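PDB 5ZRD: tyrosinase from Burkholderia thailandensis, which catalyses the copper-dependent hydroxylation of monophenols to catechols and, as in other tyrosinases, probably the further oxidation of catechols to quinones. Local coordinates for residues A[372-377]-A[381-386]; A[96-101]-A[112-117]; A[6-11]-A[391-396]; A[86-91]-A[256-261]. All blocks are in the same frame, centred on the assembly; numbering follows the deposited sequence.

Contacts 2 and 4 are buried and both use helix 90-108: contact 4 meets the turn that leads into it, while contact 2 packs apolar side chains on its middle. Contacts 1 and 3 are partly buried and lie on the same side of the chain's centre as contact 2. Chemistry follows place. Contact 1 rests on backbone hydrogen bonds, and its aromatic rings lie against helix 90-108. Contact 3, which brings the start of the chain to 391-396, relies on a water bridge and the packing of Pro8 on the aliphatic part of Glu393. It joins contact 2 through Ser113 and Arg9. Contact 4 turns on a single threonine-to-carbonyl bond close to the copper ligands.

Contact 1 (A[372-377]-A[381-386]); sequences PLNPFK and GEAYTS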
loop_
_atom_site.group_PDB
_atom_site.type_symbol
_atom_site.label_atom_id
_atom_site.label_comp_id
_atom_site.label_asym_id
_atom_site.label_seq_id
_atom_site.Cartn_x
_atom_site.Cartn_y
_atom_site.Cartn_z
ATOM N N PRO A 372 -10.981 26.098 5.436
ATOM C CA PRO A 372 -12.255 25.744 4.816
ATOM C C PRO A 372 -13.099 24.872 5.761
ATOM O O PRO A 372 -12.593 23.861 6.291
ATOM C CB PRO A 372 -11.914 24.894 3.585
ATOM C CG PRO A 372 -10.498 25.216 3.298
ATOM C CD PRO A 372 -9.899 25.481 4.660
ATOM N N LEU A 373 -14.334 25.280 5.990
ATOM C CA LEU A 373 -15.289 24.460 6.742
ATOM C C LEU A 373 -16.096 23.635 5.738
ATOM O O LEU A 373 -17.264 23.901 5.528
ATOM C CB LEU A 373 -16.194 25.364 7.590
ATOM C CG LEU A 373 -15.443 26.197 8.634
ATOM C CD1 LEU A 373 -16.337 27.226 9.288
ATOM C CD2 LEU A 373 -14.820 25.295 9.667
ATOM N N ASN A 374 -15.430 22.645 5.140
ATOM C CA ASN A 374 -16.011 21.773 4.096
ATOM C C ASN A 374 -17.235 21.028 4.637
ATOM O O ASN A 374 -17.252 20.624 5.783
ATOM C CB ASN A 374 -14.987 20.769 3.596
ATOM C CG ASN A 374 -13.764 21.450 3.027
ATOM O OD1 ASN A 374 -12.654 20.988 3.242
ATOM N ND2 ASN A 374 -13.955 22.548 2.312
ATOM N N PRO A 375 -18.264 20.842 3.830
ATOM C CA PRO A 375 -18.333 21.212 2.412
ATOM C C PRO A 375 -19.119 22.506 2.124
ATOM O O PRO A 375 -19.606 22.713 1.001
ATOM C CB PRO A 375 -19.126 20.017 1.865
ATOM C CG PRO A 375 -20.176 19.772 2.953
ATOM C CD PRO A 375 -19.477 20.135 4.256
ATOM N N PHE A 376 -19.240 23.357 3.133
ATOM C CA PHE A 376 -20.101 24.529 3.072
ATOM C C PHE A 376 -19.486 25.629 2.193
ATOM O O PHE A 376 -18.326 25.990 2.364
ATOM C CB PHE A 376 -20.349 25.052 4.485
ATOM C CG PHE A 376 -20.811 23.971 5.417
ATOM C CD1 PHE A 376 -21.834 23.114 5.044
ATOM C CD2 PHE A 376 -20.188 23.768 6.637
ATOM C CE1 PHE A 376 -22.251 22.096 5.887
ATOM C CE2 PHE A 376 -20.610 22.754 7.479
ATOM C CZ PHE A 376 -21.638 21.918 7.104
ATOM N N LYS A 377 -20.310 26.182 1.294
ATOM C CA LYS A 377 -19.869 27.135 0.267
ATOM C C LYS A 377 -20.743 28.392 0.302
ATOM O O LYS A 377 -21.933 28.308 0.560
ATOM C CB LYS A 377 -19.895 26.456 -1.103
ATOM C CG LYS A 377 -18.604 25.730 -1.454
ATOM C CD LYS A 377 -18.861 24.344 -1.998
ATOM C CE LYS A 377 -17.622 23.644 -2.522
ATOM N NZ LYS A 377 -16.539 23.630 -1.516
ATOM N N GLY A 381 -19.558 30.170 -4.574
ATOM C CA GLY A 381 -18.914 28.857 -4.779
ATOM C C GLY A 381 -17.631 28.721 -3.958
ATOM O O GLY A 381 -16.924 27.715 -4.023
ATOM N N GLU A 382 -17.340 29.730 -3.151
ATOM C CA GLU A 382 -16.138 29.746 -2.302
ATOM C C GLU A 382 -16.463 29.131 -0.920
ATOM O O GLU A 382 -17.552 29.327 -0.338
ATOM C CB GLU A 382 -15.589 31.178 -2.196
ATOM C CG GLU A 382 -14.478 31.489 -3.184
ATOM C CD GLU A 382 -13.685 32.748 -2.866
ATOM O OE1 GLU A 382 -12.731 33.038 -3.620
ATOM O OE2 GLU A 382 -14.021 33.448 -1.871
ATOM N N ALA A 383 -15.485 28.389 -0.395
ATOM C CA ALA A 383 -15.610 27.696 0.871
ATOM C C ALA A 383 -15.772 28.694 2.028
ATOM O O ALA A 383 -14.976 29.616 2.195
ATOM C CB ALA A 383 -14.400 26.829 1.069
ATOM N N TYR A 384 -16.814 28.517 2.824
ATOM C CA TYR A 384 -16.881 29.175 4.140
ATOM C C TYR A 384 -15.644 28.818 4.978
ATOM O O TYR A 384 -15.116 27.705 4.884
ATOM C CB TYR A 384 -18.131 28.754 4.906
ATOM C CG TYR A 384 -19.384 29.525 4.607
ATOM C CD1 TYR A 384 -19.699 30.684 5.297
ATOM C CD2 TYR A 384 -20.285 29.065 3.677
ATOM C CE1 TYR A 384 -20.875 31.379 5.054
ATOM C CE2 TYR A 384 -21.458 29.745 3.416
ATOM C CZ TYR A 384 -21.755 30.907 4.097
ATOM O OH TYR A 384 -22.925 31.555 3.817
ATOM N N THR A 385 -15.197 29.799 5.776
ATOM C CA THR A 385 -14.220 29.647 6.840
ATOM C C THR A 385 -14.817 30.172 8.143
ATOM O O THR A 385 -15.861 30.796 8.145
ATOM C CB THR A 385 -12.941 30.475 6.612
ATOM O OG1 THR A 385 -13.316 31.847 6.762
ATOM C CG2 THR A 385 -12.272 30.203 5.278
ATOM N N SER A 386 -14.087 29.944 9.227
ATOM C CA SER A 386 -14.455 30.445 10.519
ATOM C C SER A 386 -14.546 31.976 10.487
ATOM O O SER A 386 -15.329 32.545 11.243
ATOM C CB SER A 386 -13.484 29.996 11.575
ATOM O OG SER A 386 -13.563 28.600 11.800
#
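Leu373 and Tyr384 tie together two weakly paired antiparallel arms, linked by a short three-residue connection. The bond from Leu373 N to Tyr384 O is 2.8 Å and almost straight (175° at the hydrogen). Tyr384 also spends its N-H across the contact, on Phe376 O at 3.0 Å, more bent at 147°. Both acceptors take a softer contact as well: Pro372 CA lies 3.5 Å from Tyr384 O, and Ala383 CA the same distance from Phe376 O. Between these bonds the first arm turns a corner through the cis peptide before Pro375. Leu373 CD1 comes 3.5 Å from Ser386 N. Tyr384 CG stands beside its own backbone N (chi1 -85°), which lays the ring edge-on to the Phe376-Lys377 peptide, with CE2 3.2 Å from Lys377 O. Other polar atoms find partners outside: the carbonyls Lys377 O and Asn374 O at Lys100 NZ and Trp93 NE1, Ser386 OG at Thr92 OG1, Thr385 OG1 at Glu387 N, and Asn374 OD1 at a bound glycerol. The side chain of Phe376 is about 8 Å from that of the copper ligand His94. The arms pack on helix 90-108, Phe376 against Met96, Tyr97 and Lys100, and Tyr384 against Met96.

Contact 2 (A[96-101]-A[112-117]); sequences MYVYKL and VSMPFW
Met114 reaches from the extended segment 112-117 toward the helix and sets its side chain against Val98 and Leu101, which lie one helical turn apart on the same face. The methionine touches each with a different atom. CG meets Val98 CG1 at 4.2 Å, and the sulfur goes to the leucine, with SD 4.1 Å from Leu101 CD2. CG of Met114 is trans to its backbone N (chi1 -179°), which carries the chain straight out toward the helix. A bend at chi2 (65°) then swings SD across to Leu101, and a further bend at chi3 turns CE away from the leucine, leaving the sulfur as the atom that touches it. The leucine and methionine side chains meet at a slant rather than lying alongside each other, and of the two leucine methyls CD2 is the one presented. Val98 likewise offers a single branch, CG1.

Helix 90-108 carries the copper ligand His94 and belongs to the helical bundle that holds the paired coppers in type 3 copper proteins. Val98 lies close behind the copper site, its side chain about 4 Å from that of His320 and about 5 Å from that of His94, consistent with a second-shell place. After the helix the chain returns as 112-117 and passes across it, fastened by Met114 N to Glu102 OE2 and by Val112 O to Gln106 NE2. Around the methionine, Trp36 of helix 27-41 and Phe318 of helix 315-334 continue the apolar packing, and Leu101 also rests on Trp36 and on Ile39.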
loop_
_atom_site.group_PDB
_atom_site.type_symbol
_atom_site.label_atom_id
_atom_site.label_comp_id
_atom_site.label_asym_id
_atom_site.label_seq_id
_atom_site.Cartn_x
_atom_site.Cartn_y
_atom_site.Cartn_z
ATOM N N MET A 96 -21.871 26.575 11.084
ATOM C CA MET A 96 -22.203 26.616 9.706
ATOM C C MET A 96 -23.122 25.436 9.358
ATOM O O MET A 96 -24.048 25.573 8.515
ATOM C CB MET A 96 -20.950 26.596 8.839
ATOM C CG MET A 96 -20.186 27.900 8.906
ATOM S SD MET A 96 -21.236 29.347 8.622
ATOM C CE MET A 96 -21.964 28.851 7.057
ATOM N N TYR A 97 -22.906 24.301 10.023
ATOM C CA TYR A 97 -23.711 23.107 9.738
ATOM C C TYR A 97 -25.167 23.422 10.017
ATOM O O TYR A 97 -26.044 23.118 9.195
ATOM C CB TYR A 97 -23.247 21.899 10.550
ATOM C CG TYR A 97 -23.832 20.550 10.199
ATOM C CD1 TYR A 97 -24.388 20.266 8.960
ATOM C CD2 TYR A 97 -23.770 19.519 11.114
ATOM C CE1 TYR A 97 -24.875 19.006 8.639
ATOM C CE2 TYR A 97 -24.208 18.248 10.802
ATOM C CZ TYR A 97 -24.771 17.992 9.566
ATOM O OH TYR A 97 -25.228 16.747 9.293
ATOM N N VAL A 98 -25.401 24.052 11.148
ATOM C CA VAL A 98 -26.766 24.331 11.558
ATOM C C VAL A 98 -27.366 25.356 10.603
ATOM O O VAL A 98 -28.542 25.290 10.250
ATOM C CB VAL A 98 -26.842 24.871 12.988
ATOM C CG1 VAL A 98 -28.276 25.236 13.343
ATOM C CG2 VAL A 98 -26.290 23.875 13.985
ATOM N N TYR A 99 -26.545 26.337 10.266
ATOM C CA TYR A 99 -26.980 27.423 9.412
ATOM C C TYR A 99 -27.345 26.859 8.042
ATOM O O TYR A 99 -28.346 27.226 7.529
ATOM C CB TYR A 99 -25.865 28.456 9.256
ATOM C CG TYR A 99 -26.167 29.620 8.348
ATOM C CD1 TYR A 99 -26.974 30.653 8.777
ATOM C CD2 TYR A 99 -25.592 29.726 7.093
ATOM C CE1 TYR A 99 -27.227 31.748 7.973
ATOM C CE2 TYR A 99 -25.830 30.823 6.276
ATOM C CZ TYR A 99 -26.644 31.840 6.727
ATOM O OH TYR A 99 -26.905 32.935 5.967
ATOM N N LYS A 100 -26.510 25.971 7.505
ATOM C CA LYS A 100 -26.737 25.356 6.211
ATOM C C LYS A 100 -28.032 24.517 6.204
ATOM O O LYS A 100 -28.810 24.531 5.211
ATOM C CB LYS A 100 -25.505 24.550 5.799
ATOM C CG LYS A 100 -24.413 25.365 5.109
ATOM C CD LYS A 100 -24.941 26.169 3.927
ATOM C CE LYS A 100 -23.867 26.915 3.164
ATOM N NZ LYS A 100 -24.438 27.721 2.056
ATOM N N LEU A 101 -28.327 23.823 7.289
ATOM C CA LEU A 101 -29.595 23.080 7.343
ATOM C C LEU A 101 -30.747 24.087 7.403
ATOM O O LEU A 101 -31.806 23.870 6.866
ATOM C CB LEU A 101 -29.637 22.134 8.554
ATOM C CG LEU A 101 -30.998 21.473 8.748
ATOM C CD1 LEU A 101 -30.865 19.983 8.974
ATOM C CD2 LEU A 101 -31.764 22.145 9.883
ATOM N N VAL A 112 -37.993 30.898 7.539
ATOM C CA VAL A 112 -38.178 30.125 8.795
ATOM C C VAL A 112 -36.808 30.100 9.509
ATOM O O VAL A 112 -35.738 30.202 8.854
ATOM C CB VAL A 112 -38.738 28.705 8.572
ATOM C CG1 VAL A 112 -37.696 27.762 8.019
ATOM C CG2 VAL A 112 -39.312 28.106 9.846
ATOM N N SER A 113 -36.866 29.984 10.832
ATOM C CA SER A 113 -35.688 29.916 11.716
ATOM C C SER A 113 -35.640 28.577 12.469
ATOM O O SER A 113 -36.657 28.060 13.007
ATOM C CB SER A 113 -35.671 31.073 12.709
ATOM O OG SER A 113 -35.445 32.300 12.024
ATOM N N MET A 114 -34.423 28.061 12.554
ATOM C CA MET A 114 -34.172 26.848 13.286
ATOM C C MET A 114 -34.134 27.191 14.774
ATOM O O MET A 114 -33.279 27.941 15.197
ATOM C CB MET A 114 -32.834 26.244 12.848
ATOM C CG MET A 114 -32.491 24.945 13.553
ATOM S SD MET A 114 -33.643 23.598 13.174
ATOM C CE MET A 114 -33.600 22.721 14.736
ATOM N N PRO A 115 -35.064 26.652 15.564
ATOM C CA PRO A 115 -35.038 26.966 16.979
ATOM C C PRO A 115 -34.033 26.077 17.712
ATOM O O PRO A 115 -33.437 25.189 17.082
ATOM C CB PRO A 115 -36.447 26.640 17.494
ATOM C CG PRO A 115 -36.920 25.553 16.571
ATOM C CD PRO A 115 -36.190 25.755 15.255
ATOM N N PHE A 116 -33.897 26.327 19.015
ATOM C CA PHE A 116 -32.947 25.609 19.857
ATOM C C PHE A 116 -33.716 24.859 20.950
ATOM O O PHE A 116 -34.678 25.355 21.532
ATOM C CB PHE A 116 -31.877 26.529 20.461
ATOM C CG PHE A 116 -32.372 27.697 21.277
ATOM C CD1 PHE A 116 -32.626 28.925 20.678
ATOM C CD2 PHE A 116 -32.541 27.591 22.648
ATOM C CE1 PHE A 116 -33.073 30.012 21.419
ATOM C CE2 PHE A 116 -32.979 28.680 23.394
ATOM C CZ PHE A 116 -33.256 29.888 22.776
ATOM N N TRP A 117 -33.291 23.638 21.211
ATOM C CA TRP A 117 -33.703 22.964 22.436
ATOM C C TRP A 117 -32.891 23.543 23.578
ATOM O O TRP A 117 -31.707 23.268 23.692
ATOM C CB TRP A 117 -33.509 21.447 22.359
ATOM C CG TRP A 117 -33.666 20.756 23.677
ATOM C CD1 TRP A 117 -34.409 21.148 24.754
ATOM C CD2 TRP A 117 -33.088 19.502 24.032
ATOM N NE1 TRP A 117 -34.297 20.238 25.770
ATOM C CE2 TRP A 117 -33.532 19.194 25.339
ATOM C CE3 TRP A 117 -32.268 18.600 23.366
ATOM C CZ2 TRP A 117 -33.120 18.046 26.014
ATOM C CZ3 TRP A 117 -31.865 17.469 24.033
ATOM C CH2 TRP A 117 -32.295 17.188 25.334
#

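Contact 3 (A[6-11]-A[391-396]); sequences NAPRVR and NIERQL
The guanidinium of Arg9 meets 391-396 through a water at its edge, in its plane: NH2 gives a hydrogen bond to the water at 2.9 Å, and the water passes one on to Leu396 O at 2.7 Å. That carbonyl oxygen itself stands 4.3 Å from Arg9 NH2 and oblique to the guanidinium plane, so the water makes the link. On the other branch, Arg9 NH1 is taken by Ser113 OG and by the carboxylate of Glu102. The amide of Asn391 is used differently. Its OD1 caps the helix that follows, accepting from Arg394 N at 2.9 Å with the donor well above the carbonyl plane (61° out of it), and only weakly from Glu393 N. Gln395 OE1 comes back to Asn391 N at 2.9 Å, this time in the carbonyl plane, so the first turn is held from both ends.

Beside the water bridge the contact is apolar. Pro8 CG lies 4.0 Å from Glu393 CG, the two side chains crossing at an angle. Glu393 turns CG back beside its backbone N (chi1 -62°) and then runs out extended past the proline, which takes OE2 to Thr399 OG1. One residue beyond Leu396 the chain enters strand 398-400, the parallel partner of strand 9-11, so this contact flanks the place where the N-terminus is bound to the body of the enzyme. Glu102 is shared by Arg9 and Arg11 and probably offsets the charge of Arg9 only in part; Arg9 NH2 holds the water that donates to Leu396 O, a polar but indirect link.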
loop_
_atom_site.group_PDB
_atom_site.type_symbol
_atom_site.label_atom_id
_atom_site.label_comp_id
_atom_site.label_asym_id
_atom_site.label_seq_id
_atom_site.Cartn_x
_atom_site.Cartn_y
_atom_site.Cartn_z
ATOM N N ASN A 6 -29.153 44.509 8.273
ATOM C CA ASN A 6 -30.621 44.294 8.506
ATOM C C ASN A 6 -30.861 43.648 9.880
ATOM O O ASN A 6 -29.989 42.938 10.420
ATOM C CB ASN A 6 -31.275 43.406 7.440
ATOM C CG ASN A 6 -30.925 43.821 6.026
ATOM O OD1 ASN A 6 -30.138 43.149 5.360
ATOM N ND2 ASN A 6 -31.469 44.944 5.579
ATOM N N ALA A 7 -32.057 43.877 10.421
ATOM C CA ALA A 7 -32.436 43.346 11.726
ATOM C C ALA A 7 -32.361 41.810 11.713
ATOM O O ALA A 7 -32.932 41.158 10.835
ATOM C CB ALA A 7 -33.815 43.815 12.108
ATOM N N PRO A 8 -31.658 41.222 12.700
ATOM C CA PRO A 8 -31.475 39.753 12.686
ATOM C C PRO A 8 -32.798 38.977 12.805
ATOM O O PRO A 8 -33.644 39.356 13.609
ATOM C CB PRO A 8 -30.595 39.442 13.917
ATOM C CG PRO A 8 -30.220 40.796 14.493
ATOM C CD PRO A 8 -31.288 41.760 14.020
ATOM N N ARG A 9 -32.966 37.899 12.036
ATOM C CA ARG A 9 -33.936 36.833 12.421
ATOM C C ARG A 9 -33.623 36.298 13.823
ATOM O O ARG A 9 -32.454 36.216 14.224
ATOM C CB ARG A 9 -33.836 35.603 11.523
ATOM C CG ARG A 9 -34.230 35.819 10.072
ATOM C CD ARG A 9 -34.370 34.465 9.411
ATOM N NE ARG A 9 -33.052 33.976 9.059
ATOM C CZ ARG A 9 -32.353 33.081 9.757
ATOM N NH1 ARG A 9 -32.883 32.461 10.810
ATOM N NH2 ARG A 9 -31.125 32.810 9.364
ATOM N N VAL A 10 -34.654 35.903 14.540
ATOM C CA VAL A 10 -34.523 35.476 15.907
ATOM C C VAL A 10 -34.780 33.966 16.005
ATOM O O VAL A 10 -35.911 33.543 15.938
ATOM C CB VAL A 10 -35.489 36.249 16.823
ATOM C CG1 VAL A 10 -35.247 35.906 18.288
ATOM C CG2 VAL A 10 -35.369 37.753 16.599
ATOM N N ARG A 11 -33.698 33.198 16.209
ATOM C CA ARG A 11 -33.761 31.784 16.618
ATOM C C ARG A 11 -34.340 31.727 18.022
ATOM O O ARG A 11 -33.785 32.360 18.903
ATOM C CB ARG A 11 -32.381 31.119 16.588
ATOM C CG ARG A 11 -31.940 30.739 15.185
ATOM C CD ARG A 11 -30.670 29.940 15.106
ATOM N NE ARG A 11 -30.238 29.774 13.725
ATOM C CZ ARG A 11 -29.085 29.192 13.383
ATOM N NH1 ARG A 11 -28.260 28.756 14.327
ATOM N NH2 ARG A 11 -28.744 29.067 12.111
ATOM N N ASN A 391 -19.565 36.593 13.829
ATOM C CA ASN A 391 -20.632 37.383 14.362
ATOM C C ASN A 391 -21.919 36.947 13.679
ATOM O O ASN A 391 -22.133 37.270 12.498
ATOM C CB ASN A 391 -20.402 38.881 14.152
ATOM C CG ASN A 391 -21.481 39.713 14.807
ATOM O OD1 ASN A 391 -22.664 39.392 14.707
ATOM N ND2 ASN A 391 -21.083 40.752 15.522
ATOM N N ILE A 392 -22.771 36.244 14.415
ATOM C CA ILE A 392 -23.943 35.692 13.752
ATOM C C ILE A 392 -24.880 36.822 13.256
ATOM O O ILE A 392 -25.575 36.600 12.280
ATOM C CB ILE A 392 -24.706 34.687 14.646
ATOM C CG1 ILE A 392 -25.196 35.326 15.938
ATOM C CG2 ILE A 392 -23.875 33.441 14.910
ATOM C CD1 ILE A 392 -26.110 34.436 16.749
ATOM N N GLU A 393 -24.954 37.979 13.929
ATOM C CA GLU A 393 -25.896 39.068 13.551
ATOM C C GLU A 393 -25.358 39.789 12.296
ATOM O O GLU A 393 -26.025 39.823 11.265
ATOM C CB GLU A 393 -26.111 40.021 14.726
ATOM C CG GLU A 393 -26.740 39.365 15.941
ATOM C CD GLU A 393 -26.795 40.193 17.231
ATOM O OE1 GLU A 393 -25.995 41.157 17.359
ATOM O OE2 GLU A 393 -27.624 39.865 18.134
ATOM N N ARG A 394 -24.101 40.213 12.317
ATOM C CA ARG A 394 -23.515 41.004 11.206
ATOM C C ARG A 394 -23.169 40.130 10.009
ATOM O O ARG A 394 -23.223 40.627 8.906
ATOM C CB ARG A 394 -22.249 41.762 11.624
ATOM C CG ARG A 394 -22.446 42.649 12.847
ATOM C CD ARG A 394 -21.199 43.419 13.262
ATOM N NE ARG A 394 -21.508 44.249 14.422
ATOM C CZ ARG A 394 -22.219 45.394 14.408
ATOM N NH1 ARG A 394 -22.357 46.090 13.281
ATOM N NH2 ARG A 394 -22.779 45.827 15.538
ATOM N N GLN A 395 -22.761 38.875 10.180
ATOM C CA GLN A 395 -22.320 38.113 8.998
ATOM C C GLN A 395 -23.392 37.105 8.529
ATOM O O GLN A 395 -23.386 36.732 7.350
ATOM C CB GLN A 395 -20.985 37.426 9.278
ATOM C CG GLN A 395 -19.819 38.374 9.529
ATOM C CD GLN A 395 -18.607 37.626 10.051
ATOM O OE1 GLN A 395 -18.554 37.216 11.211
ATOM N NE2 GLN A 395 -17.620 37.419 9.200
ATOM N N LEU A 396 -24.281 36.613 9.393
ATOM C CA LEU A 396 -25.196 35.503 9.001
ATOM C C LEU A 396 -26.677 35.922 9.131
ATOM O O LEU A 396 -27.567 35.182 8.726
ATOM C CB LEU A 396 -24.912 34.262 9.866
ATOM C CG LEU A 396 -23.530 33.617 9.736
ATOM C CD1 LEU A 396 -23.449 32.374 10.601
ATOM C CD2 LEU A 396 -23.183 33.249 8.300
HETATM O O HOH W 1 -29.717 34.235 7.308
#

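Contact 4 (A[86-91]-A[256-261]); sequences GNVLFP and TTSASV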
loop_
_atom_site.group_PDB
_atom_site.type_symbol
_atom_site.label_atom_id
_atom_site.label_comp_id
_atom_site.label_asym_id
_atom_site.label_seq_id
_atom_site.Cartn_x
_atom_site.Cartn_y
_atom_site.Cartn_z
ATOM N N GLY A 86 -12.926 17.485 18.621
ATOM C CA GLY A 86 -11.666 17.533 19.313
ATOM C C GLY A 86 -10.701 18.538 18.701
ATOM O O GLY A 86 -9.474 18.376 18.859
ATOM N N ASN A 87 -11.196 19.578 18.026
ATOM C CA ASN A 87 -10.273 20.551 17.474
ATOM C C ASN A 87 -10.933 21.934 17.442
ATOM O O ASN A 87 -12.108 22.060 17.705
ATOM C CB ASN A 87 -9.747 20.076 16.120
ATOM C CG ASN A 87 -10.777 20.170 15.015
ATOM O OD1 ASN A 87 -11.582 21.104 14.993
ATOM N ND2 ASN A 87 -10.688 19.257 14.053
ATOM N N VAL A 88 -10.164 22.974 17.128
ATOM C CA VAL A 88 -10.664 24.362 17.328
ATOM C C VAL A 88 -11.760 24.727 16.313
ATOM O O VAL A 88 -12.428 25.746 16.465
ATOM C CB VAL A 88 -9.510 25.380 17.274
ATOM C CG1 VAL A 88 -8.591 25.215 18.474
ATOM C CG2 VAL A 88 -8.712 25.270 15.981
ATOM N N LEU A 89 -11.968 23.923 15.296
ATOM C CA LEU A 89 -13.063 24.164 14.358
ATOM C C LEU A 89 -14.380 23.579 14.886
ATOM O O LEU A 89 -15.389 23.705 14.222
ATOM C CB LEU A 89 -12.695 23.539 13.008
ATOM C CG LEU A 89 -11.382 24.043 12.407
ATOM C CD1 LEU A 89 -11.190 23.497 11.004
ATOM C CD2 LEU A 89 -11.340 25.557 12.392
ATOM N N PHE A 90 -14.411 22.975 16.069
ATOM C CA PHE A 90 -15.676 22.354 16.506
ATOM C C PHE A 90 -16.832 23.387 16.503
ATOM O O PHE A 90 -17.901 23.142 15.953
ATOM C CB PHE A 90 -15.502 21.612 17.839
ATOM C CG PHE A 90 -16.808 21.307 18.519
ATOM C CD1 PHE A 90 -17.507 20.156 18.222
ATOM C CD2 PHE A 90 -17.391 22.206 19.384
ATOM C CE1 PHE A 90 -18.737 19.891 18.810
ATOM C CE2 PHE A 90 -18.601 21.940 19.992
ATOM C CZ PHE A 90 -19.278 20.779 19.703
ATOM N N PRO A 91 -16.672 24.513 17.165
ATOM C CA PRO A 91 -17.796 25.450 17.300
ATOM C C PRO A 91 -18.253 26.086 15.977
ATOM O O PRO A 91 -19.450 26.217 15.730
ATOM C CB PRO A 91 -17.234 26.562 18.195
ATOM C CG PRO A 91 -16.214 25.843 19.038
ATOM C CD PRO A 91 -15.575 24.885 18.059
ATOM N N THR A 256 -12.154 19.604 23.357
ATOM C CA THR A 256 -11.673 18.761 24.466
ATOM C C THR A 256 -10.161 18.572 24.419
ATOM O O THR A 256 -9.536 18.342 25.464
ATOM C CB THR A 256 -12.371 17.393 24.475
ATOM O OG1 THR A 256 -12.346 16.828 23.157
ATOM C CG2 THR A 256 -13.811 17.495 24.942
ATOM N N THR A 257 -9.557 18.592 23.245
ATOM C CA THR A 257 -8.095 18.367 23.204
ATOM C C THR A 257 -7.393 19.586 23.825
ATOM O O THR A 257 -6.514 19.458 24.714
ATOM C CB THR A 257 -7.576 18.134 21.772
ATOM O OG1 THR A 257 -8.372 17.144 21.120
ATOM C CG2 THR A 257 -6.125 17.712 21.715
ATOM N N SER A 258 -7.759 20.766 23.343
ATOM C CA SER A 258 -7.154 22.003 23.850
ATOM C C SER A 258 -7.379 22.117 25.370
ATOM O O SER A 258 -6.460 22.406 26.114
ATOM C CB SER A 258 -7.662 23.229 23.103
ATOM O OG SER A 258 -7.435 23.115 21.690
ATOM N N ALA A 259 -8.585 21.853 25.829
ATOM C CA ALA A 259 -8.916 22.066 27.229
ATOM C C ALA A 259 -8.097 21.098 28.110
ATOM O O ALA A 259 -7.572 21.469 29.127
ATOM C CB ALA A 259 -10.416 21.902 27.403
ATOM N N SER A 260 -7.945 19.860 27.673
ATOM C CA SER A 260 -7.237 18.845 28.454
ATOM C C SER A 260 -5.790 19.291 28.708
ATOM O O SER A 260 -5.288 19.236 29.887
ATOM C CB SER A 260 -7.311 17.498 27.790
ATOM O OG SER A 260 -6.414 16.581 28.390
ATOM N N VAL A 261 -5.141 19.755 27.644
ATOM C CA VAL A 261 -3.743 20.146 27.743
ATOM C C VAL A 261 -3.640 21.425 28.598
ATOM O O VAL A 261 -2.736 21.564 29.472
ATOM C CB VAL A 261 -3.074 20.285 26.355
ATOM C CG1 VAL A 261 -1.624 20.760 26.453
ATOM C CG2 VAL A 261 -3.123 18.972 25.586
#
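Thr256 opens the second segment and lies beside Gly86, its OG1 4.0 Å from Gly86 CA. The CA atoms of Gly86 and Thr256 are 5.3 Å apart, and Gly86 has a positive phi (60°), a backbone shape that glycine adopts easily. One carboxylate also spans the two: Glu274 takes Gly86 N on OE1 and Thr256 N on OE2. Thr257 carries the polar contact. Its hydroxyl donates to Gly86 O (OG1 to O 2.8 Å), approaching 25° off the carbonyl plane; a chi1 of -50° puts OG1 beside its own backbone N, on the side of the glycine. Ser258 OG packs 4.0 Å from Val88 CG1, while its hydrogen bonds go to Pro347 O and Asn255 ND2. From Ala259 to Val261 the helix runs off, and Val261 reaches Asn345 of the second subunit.

In the first segment, Asn87 starts a type I turn, Phe90 N bonding Asn87 O at 3.0 Å, while Asn87 OD1 caps Leu89 N at 2.9 Å. The turn joins the copper ligand His85 to helix 90-108, which bears His94. The N-terminal turn of helix 256-265 thus packs beside this entry, with helix 250-254 against Val88 and Pro91 and helix 274-285 bringing His277 edge-to-face with Phe90.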